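Local coordinates for protein putative pectin lyase (Geobacillus virus E2, PDB 7CHU) that forms the tailspike of a deep-sea thermophilic bacteriophage and probably recognises or degrades polysaccharide on the surface of its host, at residues A[392-397]-A[417-422]; A[399-404]-A[413-418]; A[408-413]-A[435-440]; A[421-426]-A[458-463]; A[445-450]-A[466-471]. All blocks are in the same frame, centred on the assembly; numbering follows the deposited sequence.

In the fold
All five contacts lie in the mostly antiparallel strands that follow the long parallel beta-helix of this trimeric tailspike. Contact 2 closes the hairpin 402-407/410-415; contact 3 adds strand 433-438 to it, contact 5 adds the next hairpin, and the centres of contacts 2 and 3, and of 3 and 5, are about 12 and 10 Å apart. Contact 1 shares Val417 and Tyr418 with contact 2, about 10 Å away, and passes through Gly421 and Ala422 into contact 4, on the outer surface. Contacts 4 and 5 use opposite ends of strand 459-469, their centres about 19 Å apart. Contacts 1, 2, 3 and 5 touch neighbouring subunits, whereas contact 4 touches none.

Contact 1. Residues A[392-397]-A[417-422]; sequences GENRKL and VYRSGA
The carbonyl oxygen of Arg419 is gripped twice. Asn394 ND2 donates to Arg419 O over 2.9 Å with an almost straight N-H...O angle of 177°, and a water that accepts from Asn394 N donates to the same Arg419 O. The amide comes from above the carbonyl plane, while the oxygen lies in the plane of the amide itself. A second water, accepting from Asn394 ND2 and donating to Gly421 O, extends this polar link into the turn. ND2 also rests 3.4 Å from Arg419 CG; beyond it the arginine chain runs out extended to NE, which donates to Gly421 O at 2.7 Å. Deeper in, the Arg395 chain bends at chi3 (-70°), which places NE over Tyr418, and the guanidinium lies flat on that ring in a cation-pi stack, with planes 5° apart and CZ 3.6 Å from the ring centroid. Arg395 CD continues the overlap as a CH-pi contact, and Tyr403 makes a further cation-pi contact with Arg395. These residues join the short strand 395-396 to strand 418-420, in the region where the chain has left the parallel beta-helix. Glu393 helps fix the rotation of the guanidinium, which holds it side-on: Arg395 NE to Glu393 OE2 measures 2.9 Å and Arg395 NH2 to Glu393 OE1 3.2 Å. Glu393 OE2 also accepts from the backbone N of Arg395, at 2.8 Å. Asn379 ties the two stacked groups together, bonding to Arg395 NH1 through OD1 and to Tyr418 OH through ND2.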
# COMPACT_ATOMS: atom_id res chain seq x y z
N GLY A 392 -22.13 0.41 16.27
CA GLY A 392 -22.38 0.85 17.63
C GLY A 392 -21.93 2.26 17.95
O GLY A 392 -21.82 2.60 19.14
N GLU A 393 -21.66 3.08 16.95
CA GLU A 393 -21.27 4.47 17.17
C GLU A 393 -22.09 5.37 16.24
O GLU A 393 -22.04 5.23 15.01
CB GLU A 393 -19.76 4.67 16.96
CG GLU A 393 -19.30 6.13 17.00
CD GLU A 393 -19.65 6.84 18.30
OE1 GLU A 393 -19.12 6.45 19.37
OE2 GLU A 393 -20.45 7.81 18.26
N ASN A 394 -22.85 6.28 16.84
CA ASN A 394 -23.72 7.15 16.07
C ASN A 394 -22.96 8.28 15.40
O ASN A 394 -23.38 8.75 14.35
CB ASN A 394 -24.80 7.74 16.98
CG ASN A 394 -25.83 6.72 17.39
OD1 ASN A 394 -26.32 5.96 16.56
ND2 ASN A 394 -26.16 6.69 18.67
N ARG A 395 -21.89 8.77 16.03
CA ARG A 395 -21.14 9.88 15.45
C ARG A 395 -20.36 9.40 14.23
O ARG A 395 -19.63 8.40 14.30
CB ARG A 395 -20.20 10.49 16.48
CG ARG A 395 -20.92 11.15 17.66
CD ARG A 395 -19.96 11.46 18.80
NE ARG A 395 -19.51 10.24 19.46
CZ ARG A 395 -18.57 10.20 20.41
NH1 ARG A 395 -17.96 11.32 20.81
NH2 ARG A 395 -18.26 9.04 20.98
N LYS A 396 -20.52 10.10 13.10
CA LYS A 396 -19.87 9.76 11.83
C LYS A 396 -18.77 10.73 11.44
O LYS A 396 -17.72 10.30 10.97
CB LYS A 396 -20.88 9.70 10.68
CG LYS A 396 -22.19 8.96 11.01
CD LYS A 396 -21.94 7.52 11.45
CE LYS A 396 -23.27 6.77 11.63
NZ LYS A 396 -23.06 5.49 12.35
N LEU A 397 -18.98 12.03 11.60
CA LEU A 397 -17.93 13.01 11.36
C LEU A 397 -17.88 13.93 12.56
O LEU A 397 -18.92 14.24 13.16
CB LEU A 397 -18.19 13.80 10.08
CG LEU A 397 -17.09 14.77 9.61
CD1 LEU A 397 -17.13 14.90 8.09
CD2 LEU A 397 -17.24 16.13 10.23
N VAL A 417 -23.15 17.62 22.35
CA VAL A 417 -24.06 16.55 22.73
C VAL A 417 -24.04 15.52 21.62
O VAL A 417 -23.91 15.86 20.45
CB VAL A 417 -25.50 17.08 22.98
CG1 VAL A 417 -26.06 17.72 21.68
CG2 VAL A 417 -26.42 15.95 23.46
N TYR A 418 -24.19 14.26 22.00
CA TYR A 418 -24.29 13.19 21.01
C TYR A 418 -25.10 12.05 21.61
O TYR A 418 -25.19 11.91 22.82
CB TYR A 418 -22.89 12.70 20.54
CG TYR A 418 -22.03 12.04 21.61
CD1 TYR A 418 -21.20 12.80 22.44
CD2 TYR A 418 -22.03 10.65 21.77
CE1 TYR A 418 -20.39 12.19 23.41
CE2 TYR A 418 -21.24 10.04 22.73
CZ TYR A 418 -20.42 10.81 23.54
OH TYR A 418 -19.64 10.18 24.48
N ARG A 419 -25.70 11.24 20.74
CA ARG A 419 -26.49 10.10 21.19
C ARG A 419 -25.62 8.87 21.41
O ARG A 419 -24.85 8.48 20.53
CB ARG A 419 -27.61 9.77 20.21
CG ARG A 419 -28.35 8.49 20.61
CD ARG A 419 -29.67 8.36 19.93
NE ARG A 419 -30.44 7.23 20.44
CZ ARG A 419 -31.75 7.10 20.28
NH1 ARG A 419 -32.44 8.05 19.65
NH2 ARG A 419 -32.37 6.03 20.78
N SER A 420 -25.77 8.25 22.58
CA SER A 420 -25.08 7.00 22.90
C SER A 420 -26.11 6.01 23.43
O SER A 420 -26.65 6.20 24.53
CB SER A 420 -23.96 7.22 23.92
OG SER A 420 -23.32 5.99 24.24
N GLY A 421 -26.38 4.96 22.66
CA GLY A 421 -27.46 4.07 23.04
C GLY A 421 -28.76 4.86 23.14
O GLY A 421 -29.17 5.56 22.21
N ALA A 422 -29.42 4.76 24.29
CA ALA A 422 -30.63 5.53 24.55
C ALA A 422 -30.35 6.90 25.16
O ALA A 422 -31.29 7.69 25.34
CB ALA A 422 -31.55 4.73 25.48
O HOH W 1 -24.52 4.21 20.36
O HOH W 2 -23.10 6.45 19.73
O HOH W 3 -28.16 4.68 19.64

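Contact 2. Residues A[399-404]-A[413-418]; sequences WNRSYI and LFQNVY
The hairpin formed by strands 402-407 and 410-415 is antiparallel, and here Tyr403 and Phe414 make one of its hydrogen-bonded pairs, their backbone N and O atoms joined by two bonds, each 2.9 Å. A type II' turn from Trp399 to Ser402 leads into the first strand, and Asn416 N donates to Arg401 O at 2.8 Å. On the face carrying Tyr403, the edge of the Tyr418 ring is offset toward the face of the Tyr403 ring, with centroids 5.4 Å apart and planes at 74°. The opposite face carries Ile404 and Leu413 side by side, with Ile404 CG1 and Leu413 CD1 only 3.5 Å apart, tighter than usual for carbons; Ile404 packs on Ile404 of both other subunits. Arg401 runs beside Asn416, but its NH1 makes a salt bridge with Asp440 of the third subunit. The Gln415 chain bends at chi2 (61°), which places CD near Ser402, and Ser402 OG donates to a lone pair of Gln415 OE1 at 2.6 Å. A water completes the group, accepting from Arg401 N and Gln415 NE2 and donating to Ser402 OG at 2.9 Å.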
# COMPACT_ATOMS: atom_id res chain seq x y z
N TRP A 399 -15.11 16.77 15.14
CA TRP A 399 -13.86 17.23 15.72
C TRP A 399 -14.21 17.95 17.00
O TRP A 399 -15.26 18.60 17.10
CB TRP A 399 -13.10 18.16 14.78
CG TRP A 399 -13.82 19.41 14.55
CD1 TRP A 399 -13.66 20.60 15.23
CD2 TRP A 399 -14.86 19.63 13.59
NE1 TRP A 399 -14.54 21.54 14.74
CE2 TRP A 399 -15.28 20.97 13.73
CE3 TRP A 399 -15.47 18.82 12.63
CZ2 TRP A 399 -16.28 21.52 12.93
CZ3 TRP A 399 -16.46 19.37 11.83
CH2 TRP A 399 -16.85 20.70 11.98
N ASN A 400 -13.33 17.83 18.00
CA ASN A 400 -13.65 18.38 19.30
C ASN A 400 -15.04 17.94 19.76
O ASN A 400 -15.30 16.74 19.84
CB ASN A 400 -13.53 19.90 19.28
CG ASN A 400 -13.15 20.42 20.63
OD1 ASN A 400 -12.50 19.72 21.40
ND2 ASN A 400 -13.60 21.63 20.95
N ARG A 401 -15.95 18.89 20.03
CA ARG A 401 -17.31 18.53 20.45
C ARG A 401 -18.36 18.91 19.40
O ARG A 401 -19.53 19.17 19.73
CB ARG A 401 -17.63 19.13 21.81
CG ARG A 401 -16.80 18.52 22.93
CD ARG A 401 -16.90 19.32 24.24
NE ARG A 401 -16.09 20.53 24.18
CZ ARG A 401 -16.60 21.76 24.13
NH1 ARG A 401 -17.92 21.94 24.14
NH2 ARG A 401 -15.78 22.81 24.08
N SER A 402 -17.95 18.91 18.13
CA SER A 402 -18.82 19.22 16.99
C SER A 402 -19.05 17.93 16.20
O SER A 402 -18.09 17.30 15.74
CB SER A 402 -18.16 20.28 16.09
OG SER A 402 -17.91 21.50 16.79
N TYR A 403 -20.32 17.52 16.05
CA TYR A 403 -20.63 16.18 15.56
C TYR A 403 -21.66 16.20 14.45
O TYR A 403 -22.67 16.90 14.54
CB TYR A 403 -21.17 15.27 16.68
CG TYR A 403 -20.34 15.25 17.94
CD1 TYR A 403 -19.02 14.80 17.92
CD2 TYR A 403 -20.88 15.66 19.14
CE1 TYR A 403 -18.27 14.78 19.08
CE2 TYR A 403 -20.13 15.65 20.28
CZ TYR A 403 -18.84 15.19 20.26
OH TYR A 403 -18.10 15.18 21.43
N ILE A 404 -21.41 15.40 13.42
CA ILE A 404 -22.44 14.97 12.47
C ILE A 404 -22.73 13.52 12.80
O ILE A 404 -21.82 12.67 12.79
CB ILE A 404 -21.98 15.12 11.01
CG1 ILE A 404 -21.66 16.59 10.71
CG2 ILE A 404 -23.04 14.59 10.05
CD1 ILE A 404 -21.20 16.83 9.33
N LEU A 413 -26.82 17.44 13.40
CA LEU A 413 -25.68 18.36 13.46
C LEU A 413 -25.70 18.91 14.88
O LEU A 413 -26.51 19.79 15.19
CB LEU A 413 -25.80 19.47 12.43
CG LEU A 413 -25.88 19.10 10.93
CD1 LEU A 413 -24.84 18.04 10.60
CD2 LEU A 413 -27.25 18.66 10.50
N PHE A 414 -24.84 18.37 15.75
CA PHE A 414 -24.93 18.61 17.18
C PHE A 414 -23.66 19.28 17.69
O PHE A 414 -22.55 18.95 17.24
CB PHE A 414 -25.14 17.31 17.98
CG PHE A 414 -26.57 16.84 18.08
CD1 PHE A 414 -27.61 17.48 17.41
CD2 PHE A 414 -26.86 15.72 18.85
CE1 PHE A 414 -28.93 17.03 17.54
CE2 PHE A 414 -28.18 15.24 18.98
CZ PHE A 414 -29.21 15.90 18.33
N GLN A 415 -23.82 20.17 18.66
CA GLN A 415 -22.72 20.84 19.33
C GLN A 415 -22.79 20.53 20.82
O GLN A 415 -23.77 20.89 21.49
CB GLN A 415 -22.77 22.35 19.06
CG GLN A 415 -21.62 23.11 19.67
CD GLN A 415 -20.25 22.66 19.12
OE1 GLN A 415 -20.12 22.36 17.93
NE2 GLN A 415 -19.24 22.62 19.99
N ASN A 416 -21.78 19.83 21.34
CA ASN A 416 -21.65 19.51 22.76
C ASN A 416 -22.72 18.52 23.23
O ASN A 416 -23.16 18.57 24.38
CB ASN A 416 -21.68 20.75 23.66
CG ASN A 416 -21.19 20.46 25.08
OD1 ASN A 416 -20.33 19.59 25.29
ND2 ASN A 416 -21.75 21.17 26.07
N VAL A 417 -23.15 17.62 22.35
CA VAL A 417 -24.06 16.55 22.73
C VAL A 417 -24.04 15.52 21.62
O VAL A 417 -23.91 15.86 20.45
CB VAL A 417 -25.50 17.08 22.98
CG1 VAL A 417 -26.06 17.72 21.68
CG2 VAL A 417 -26.42 15.95 23.46
N TYR A 418 -24.19 14.26 22.00
CA TYR A 418 -24.29 13.19 21.01
C TYR A 418 -25.10 12.05 21.61
O TYR A 418 -25.19 11.91 22.82
CB TYR A 418 -22.89 12.70 20.54
CG TYR A 418 -22.03 12.04 21.61
CD1 TYR A 418 -21.20 12.80 22.44
CD2 TYR A 418 -22.03 10.65 21.77
CE1 TYR A 418 -20.39 12.19 23.41
CE2 TYR A 418 -21.24 10.04 22.73
CZ TYR A 418 -20.42 10.81 23.54
OH TYR A 418 -19.64 10.18 24.48
O HOH W 4 -16.58 21.58 19.36

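Contact 3. Residues A[408-413]-A[435-440]; sequences GGRLAL and GIQIAD
Arg410 CG stands anti to its carbonyl carbon (chi1 -48°), whereas Gln437 CG sits between its backbone N and carbonyl carbon (chi1 54°); from these starts the two side chains lie side by side, pointing the same way. They belong to 410-413 and 435-438, neighbouring antiparallel strands in the region that follows the beta-helix. The extended arginine packs its methylenes alongside Gln437 and against Ala439, with Arg410 CD 4.0 Å from Gln437 CB and Arg410 CG 3.9 Å from Ala439 CB. Its charged end looks elsewhere: NH1 bonds to Gln407 O and NH2 makes a salt bridge with Asp444. Between the strands, Leu411 pairs with Ile438 and Leu413 with Ile436, each through two backbone hydrogen bonds, the shortest being Ile438 N to Leu411 O at 2.7 Å. Ala412 and Gln437 form the non-hydrogen-bonded pair between them, where the CA atoms of Ala412 and Gln437 are 4.1 Å apart. Leu411, Leu413, Ile436 and Ile438 all lie on the opposite face, which meets the other subunits: Ile436 packs on Ile436 of both, and Leu411 on Tyr403 of the second. Within the chain, the methyl Ile438 CD1 touches both leucines, reaching Leu411 CD2 and Leu413 CD2. Where the strands part, a water accepts from Asp440 N at 3.2 Å and donates weakly to Gly409 O.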
# COMPACT_ATOMS: atom_id res chain seq x y z
N GLY A 408 -31.02 8.55 16.22
CA GLY A 408 -32.19 7.70 16.09
C GLY A 408 -32.77 7.66 14.70
O GLY A 408 -33.99 7.72 14.54
N GLY A 409 -31.93 7.58 13.67
CA GLY A 409 -32.40 7.56 12.30
C GLY A 409 -32.49 8.91 11.63
O GLY A 409 -32.82 8.97 10.44
N ARG A 410 -32.20 9.98 12.34
CA ARG A 410 -32.19 11.32 11.79
C ARG A 410 -30.77 11.75 11.43
O ARG A 410 -29.79 11.29 12.03
CB ARG A 410 -32.81 12.30 12.78
CG ARG A 410 -34.18 11.84 13.40
CD ARG A 410 -34.53 12.72 14.60
NE ARG A 410 -35.78 12.33 15.25
CZ ARG A 410 -35.90 11.36 16.16
NH1 ARG A 410 -34.83 10.65 16.54
NH2 ARG A 410 -37.09 11.08 16.68
N LEU A 411 -30.66 12.65 10.46
CA LEU A 411 -29.38 13.31 10.19
C LEU A 411 -29.25 14.47 11.17
O LEU A 411 -30.12 15.34 11.24
CB LEU A 411 -29.30 13.80 8.75
CG LEU A 411 -28.19 14.79 8.37
CD1 LEU A 411 -26.81 14.22 8.69
CD2 LEU A 411 -28.28 15.17 6.90
N ALA A 412 -28.19 14.46 11.97
CA ALA A 412 -28.09 15.42 13.06
C ALA A 412 -26.76 16.15 13.07
O ALA A 412 -25.70 15.56 12.79
CB ALA A 412 -28.32 14.74 14.40
N LEU A 413 -26.82 17.44 13.40
CA LEU A 413 -25.68 18.36 13.46
C LEU A 413 -25.70 18.91 14.88
O LEU A 413 -26.51 19.79 15.19
CB LEU A 413 -25.80 19.47 12.43
CG LEU A 413 -25.88 19.10 10.93
CD1 LEU A 413 -24.84 18.04 10.60
CD2 LEU A 413 -27.25 18.66 10.50
N GLY A 435 -28.48 21.60 18.82
CA GLY A 435 -28.36 20.84 17.59
C GLY A 435 -29.56 20.98 16.68
O GLY A 435 -30.62 21.52 17.06
N ILE A 436 -29.37 20.50 15.46
CA ILE A 436 -30.43 20.30 14.47
C ILE A 436 -30.50 18.82 14.15
O ILE A 436 -29.47 18.17 13.96
CB ILE A 436 -30.15 21.11 13.19
CG1 ILE A 436 -30.00 22.60 13.50
CG2 ILE A 436 -31.25 20.88 12.14
CD1 ILE A 436 -29.54 23.41 12.28
N GLN A 437 -31.71 18.27 14.10
CA GLN A 437 -31.89 16.90 13.67
C GLN A 437 -32.97 16.87 12.59
O GLN A 437 -34.03 17.48 12.76
CB GLN A 437 -32.22 15.97 14.84
CG GLN A 437 -33.42 16.38 15.71
CD GLN A 437 -33.47 15.58 17.01
OE1 GLN A 437 -32.44 15.26 17.62
NE2 GLN A 437 -34.68 15.25 17.44
N ILE A 438 -32.68 16.17 11.50
CA ILE A 438 -33.50 16.17 10.29
C ILE A 438 -34.08 14.77 10.12
O ILE A 438 -33.35 13.81 9.88
CB ILE A 438 -32.67 16.58 9.06
CG1 ILE A 438 -32.05 17.97 9.30
CG2 ILE A 438 -33.50 16.54 7.79
CD1 ILE A 438 -30.96 18.29 8.27
N ALA A 439 -35.41 14.64 10.27
CA ALA A 439 -36.07 13.35 10.29
C ALA A 439 -36.68 13.04 8.93
O ALA A 439 -36.70 13.88 8.02
CB ALA A 439 -37.16 13.33 11.37
N ASP A 440 -37.13 11.80 8.77
CA ASP A 440 -37.95 11.43 7.62
C ASP A 440 -39.33 10.95 8.08
O ASP A 440 -39.86 9.95 7.60
CB ASP A 440 -37.25 10.42 6.70
CG ASP A 440 -36.65 9.22 7.42
OD1 ASP A 440 -37.19 8.82 8.48
OD2 ASP A 440 -35.63 8.67 6.92
O HOH W 5 -35.45 10.15 10.94

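Contact 4. Residues A[421-426]-A[458-463]; sequences GANFIQ and NSNVTL
Phe424 and Leu463 cross at about a right angle, and the methyl tip of the leucine is what touches: Leu463 CD1 lies over one face of the Phe424 ring, 4.2 Å from its centroid. The methyl is displaced toward the rim, nearest CD1 and CG of Phe424, while Val461 O stands at the ring edge. Gln426 and Val461 also cross at about a right angle. Here Val461 CG1, anti to its own carbonyl carbon (chi1 -62°), comes against the flank of the extended glutamine, 3.8 Å from Gln426 CB, and the amide beyond is bonded to Ser454 N, Ser433 OG and Asn452 O. On the other face of the strands the amides of Asn423 and Asn460 stack with planes 22° apart; Asn460 OD1 rests 3.5 Å from Asn423 CB, with Ile425 CG1 next. Strand 423-426 and the weakly bonded start of strand 459-469 pair antiparallel, though steeply, with short axes 121° apart. Two sound backbone bonds hold them: Val461 N to Phe424 O and Gln426 N to Ser459 O, both 2.9 Å. Ile425 and Asn460 form the non-hydrogen-bonded pair between these bonds. Beside Phe424 the pairing passes through a water, which accepts from Phe424 N at 2.9 Å and donates to Val461 O at 2.6 Å.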
# COMPACT_ATOMS: atom_id res chain seq x y z
N GLY A 421 -26.38 4.96 22.66
CA GLY A 421 -27.46 4.07 23.04
C GLY A 421 -28.76 4.86 23.14
O GLY A 421 -29.17 5.56 22.21
N ALA A 422 -29.42 4.76 24.29
CA ALA A 422 -30.63 5.53 24.55
C ALA A 422 -30.35 6.90 25.16
O ALA A 422 -31.29 7.69 25.34
CB ALA A 422 -31.55 4.73 25.48
N ASN A 423 -29.10 7.21 25.46
CA ASN A 423 -28.79 8.44 26.16
C ASN A 423 -28.20 9.49 25.23
O ASN A 423 -27.63 9.18 24.18
CB ASN A 423 -27.81 8.18 27.31
CG ASN A 423 -28.33 7.13 28.26
OD1 ASN A 423 -27.65 6.15 28.55
ND2 ASN A 423 -29.52 7.35 28.77
N PHE A 424 -28.33 10.73 25.65
CA PHE A 424 -27.66 11.87 25.03
C PHE A 424 -26.59 12.35 25.99
O PHE A 424 -26.90 12.75 27.12
CB PHE A 424 -28.68 12.97 24.72
CG PHE A 424 -29.72 12.56 23.71
CD1 PHE A 424 -29.39 12.45 22.36
CD2 PHE A 424 -31.03 12.27 24.10
CE1 PHE A 424 -30.36 12.07 21.41
CE2 PHE A 424 -31.99 11.89 23.16
CZ PHE A 424 -31.65 11.78 21.81
N ILE A 425 -25.33 12.32 25.55
CA ILE A 425 -24.19 12.62 26.40
C ILE A 425 -23.70 14.03 26.11
O ILE A 425 -23.54 14.41 24.95
CB ILE A 425 -23.06 11.59 26.19
CG1 ILE A 425 -23.56 10.21 26.62
CG2 ILE A 425 -21.81 12.03 26.93
CD1 ILE A 425 -22.50 9.13 26.60
N GLN A 426 -23.48 14.80 27.17
CA GLN A 426 -22.93 16.15 27.10
C GLN A 426 -21.46 16.08 27.49
O GLN A 426 -21.15 15.93 28.68
CB GLN A 426 -23.69 17.09 28.05
CG GLN A 426 -23.27 18.54 27.97
CD GLN A 426 -24.08 19.43 28.93
OE1 GLN A 426 -23.78 19.53 30.12
NE2 GLN A 426 -25.13 20.06 28.41
N ASN A 458 -19.46 14.52 30.43
CA ASN A 458 -19.89 13.19 29.96
C ASN A 458 -21.16 12.69 30.64
O ASN A 458 -21.42 11.49 30.65
CB ASN A 458 -18.75 12.17 30.10
CG ASN A 458 -17.59 12.46 29.18
OD1 ASN A 458 -17.78 12.82 28.02
ND2 ASN A 458 -16.37 12.29 29.69
N SER A 459 -21.98 13.60 31.16
CA SER A 459 -23.23 13.26 31.82
C SER A 459 -24.38 13.09 30.81
O SER A 459 -24.32 13.53 29.66
CB SER A 459 -23.60 14.33 32.84
OG SER A 459 -24.07 15.50 32.19
N ASN A 460 -25.46 12.46 31.27
CA ASN A 460 -26.66 12.28 30.46
C ASN A 460 -27.57 13.50 30.60
O ASN A 460 -27.82 13.96 31.71
CB ASN A 460 -27.42 11.02 30.87
CG ASN A 460 -26.65 9.76 30.56
OD1 ASN A 460 -25.79 9.76 29.67
ND2 ASN A 460 -26.95 8.68 31.28
N VAL A 461 -28.05 14.01 29.47
CA VAL A 461 -28.93 15.17 29.46
C VAL A 461 -30.20 14.86 28.67
O VAL A 461 -30.27 13.92 27.88
CB VAL A 461 -28.24 16.43 28.89
CG1 VAL A 461 -27.05 16.81 29.76
CG2 VAL A 461 -27.80 16.19 27.43
N THR A 462 -31.22 15.69 28.90
CA THR A 462 -32.47 15.65 28.16
C THR A 462 -32.45 16.77 27.14
O THR A 462 -32.12 17.91 27.47
CB THR A 462 -33.66 15.82 29.11
OG1 THR A 462 -33.78 14.64 29.91
CG2 THR A 462 -34.96 16.04 28.34
N LEU A 463 -32.76 16.44 25.88
CA LEU A 463 -32.82 17.45 24.84
C LEU A 463 -34.25 17.99 24.73
O LEU A 463 -35.21 17.22 24.61
CB LEU A 463 -32.35 16.88 23.50
CG LEU A 463 -30.83 16.65 23.44
CD1 LEU A 463 -30.42 16.25 22.03
CD2 LEU A 463 -30.05 17.87 23.92
O HOH W 6 -29.96 11.33 27.95

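Contact 5. Residues A[445-450]-A[466-471]; sequences GVAFVG and LLNVTL
Phe448 can be followed outward along Leu467, beside which it lies, pointing the same way. Its CB starts 4.1 Å from Leu467 CB, and chi1 (-62°) places CG beside the backbone N, anti to the carbonyl carbon, from where the ring runs along Leu467. On the ring, Phe448 CD1 meets Leu467 CD2 at 3.6 Å, and Leu467 O lies at the ring edge, in its plane. Next, Phe448 CE1 still touches Leu467 CD2, and Val469 CG2 approaches at the edge, 4.3 Å from Phe448 CE1. Beyond these, the ring packs on Phe448 of both other subunits. The backbone beneath carries a classic beta bulge, in which Leu466 and Leu467 both face Phe448: Phe448 N donates to Leu467 O at 2.9 Å, while Phe448 O accepts from Leu466 N at 2.7 Å. Leu466 sends its CD1 instead along the next residues, onto Val449 C and Gly450 N. Further down, Val446 and Val469 pair through two backbone bonds. On the other face Asn468 ND2 rests 3.5 Å from Ala447 CB, but its amide is held from outside, with ND2 bonded to Asp444 O and OD1 to Lys477 NZ. Gly445 CA comes within 3.4 Å of Val469 O, a CA-H...O contact, and lies 4.1 Å from Thr470 CG2. The two strands, 446-451 and 459-469, make a bulged antiparallel hairpin whose hydrophobic face, including Phe448, packs against the other subunits about the threefold axis of the tailspike trimer.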
# COMPACT_ATOMS: atom_id res chain seq x y z
N GLY A 445 -40.09 16.45 11.19
CA GLY A 445 -39.55 17.34 10.19
C GLY A 445 -38.12 17.70 10.53
O GLY A 445 -37.33 16.86 10.98
N VAL A 446 -37.79 18.98 10.38
CA VAL A 446 -36.51 19.52 10.83
C VAL A 446 -36.71 20.06 12.24
O VAL A 446 -37.55 20.94 12.45
CB VAL A 446 -36.02 20.64 9.89
CG1 VAL A 446 -34.68 21.18 10.38
CG2 VAL A 446 -35.91 20.12 8.41
N ALA A 447 -35.95 19.53 13.21
CA ALA A 447 -36.11 19.92 14.60
C ALA A 447 -34.86 20.58 15.16
O ALA A 447 -33.73 20.23 14.79
CB ALA A 447 -36.48 18.71 15.48
N PHE A 448 -35.07 21.54 16.04
CA PHE A 448 -34.03 22.26 16.76
C PHE A 448 -34.12 21.89 18.23
O PHE A 448 -35.22 21.91 18.81
CB PHE A 448 -34.21 23.77 16.58
CG PHE A 448 -34.09 24.22 15.16
CD1 PHE A 448 -35.12 23.98 14.25
CD2 PHE A 448 -32.93 24.86 14.72
CE1 PHE A 448 -35.00 24.38 12.94
CE2 PHE A 448 -32.80 25.27 13.40
CZ PHE A 448 -33.85 25.04 12.51
N VAL A 449 -32.98 21.53 18.83
CA VAL A 449 -32.94 20.90 20.15
C VAL A 449 -31.86 21.59 20.97
O VAL A 449 -30.91 22.15 20.42
CB VAL A 449 -32.67 19.38 20.07
CG1 VAL A 449 -33.86 18.64 19.45
CG2 VAL A 449 -31.40 19.08 19.27
N GLY A 450 -32.04 21.57 22.29
CA GLY A 450 -31.03 22.14 23.18
C GLY A 450 -31.19 21.69 24.62
O GLY A 450 -32.22 21.12 25.00
N LEU A 466 -37.05 22.75 20.54
CA LEU A 466 -37.34 24.18 20.52
C LEU A 466 -38.22 24.61 19.36
O LEU A 466 -38.94 25.61 19.47
CB LEU A 466 -36.03 24.98 20.47
CG LEU A 466 -35.06 24.55 21.57
CD1 LEU A 466 -33.64 25.13 21.36
CD2 LEU A 466 -35.62 24.97 22.90
N LEU A 467 -38.18 23.87 18.25
CA LEU A 467 -38.78 24.31 17.01
C LEU A 467 -38.82 23.11 16.07
O LEU A 467 -37.85 22.36 16.00
CB LEU A 467 -37.97 25.47 16.39
CG LEU A 467 -38.35 25.91 14.97
CD1 LEU A 467 -39.72 26.58 15.04
CD2 LEU A 467 -37.31 26.86 14.34
N ASN A 468 -39.95 22.92 15.40
CA ASN A 468 -40.07 21.94 14.33
C ASN A 468 -40.49 22.67 13.06
O ASN A 468 -41.37 23.52 13.09
CB ASN A 468 -41.10 20.85 14.65
CG ASN A 468 -40.69 19.97 15.80
OD1 ASN A 468 -41.03 20.25 16.95
ND2 ASN A 468 -39.97 18.89 15.50
N VAL A 469 -39.86 22.34 11.95
CA VAL A 469 -40.27 22.84 10.65
C VAL A 469 -40.80 21.63 9.90
O VAL A 469 -40.05 20.70 9.62
CB VAL A 469 -39.10 23.51 9.91
CG1 VAL A 469 -39.51 23.86 8.48
CG2 VAL A 469 -38.65 24.76 10.68
N THR A 470 -42.10 21.61 9.64
CA THR A 470 -42.70 20.46 8.96
C THR A 470 -43.50 20.90 7.74
O THR A 470 -43.59 22.09 7.41
CB THR A 470 -43.58 19.63 9.91
OG1 THR A 470 -44.86 20.26 10.09
CG2 THR A 470 -42.90 19.45 11.26
N LEU A 471 -44.10 19.92 7.07
CA LEU A 471 -44.88 20.18 5.87
C LEU A 471 -46.16 20.94 6.17
O LEU A 471 -46.73 21.54 5.26
CB LEU A 471 -45.23 18.87 5.17
CG LEU A 471 -44.07 18.25 4.38
CD1 LEU A 471 -44.34 16.76 4.18
CD2 LEU A 471 -43.88 18.94 3.06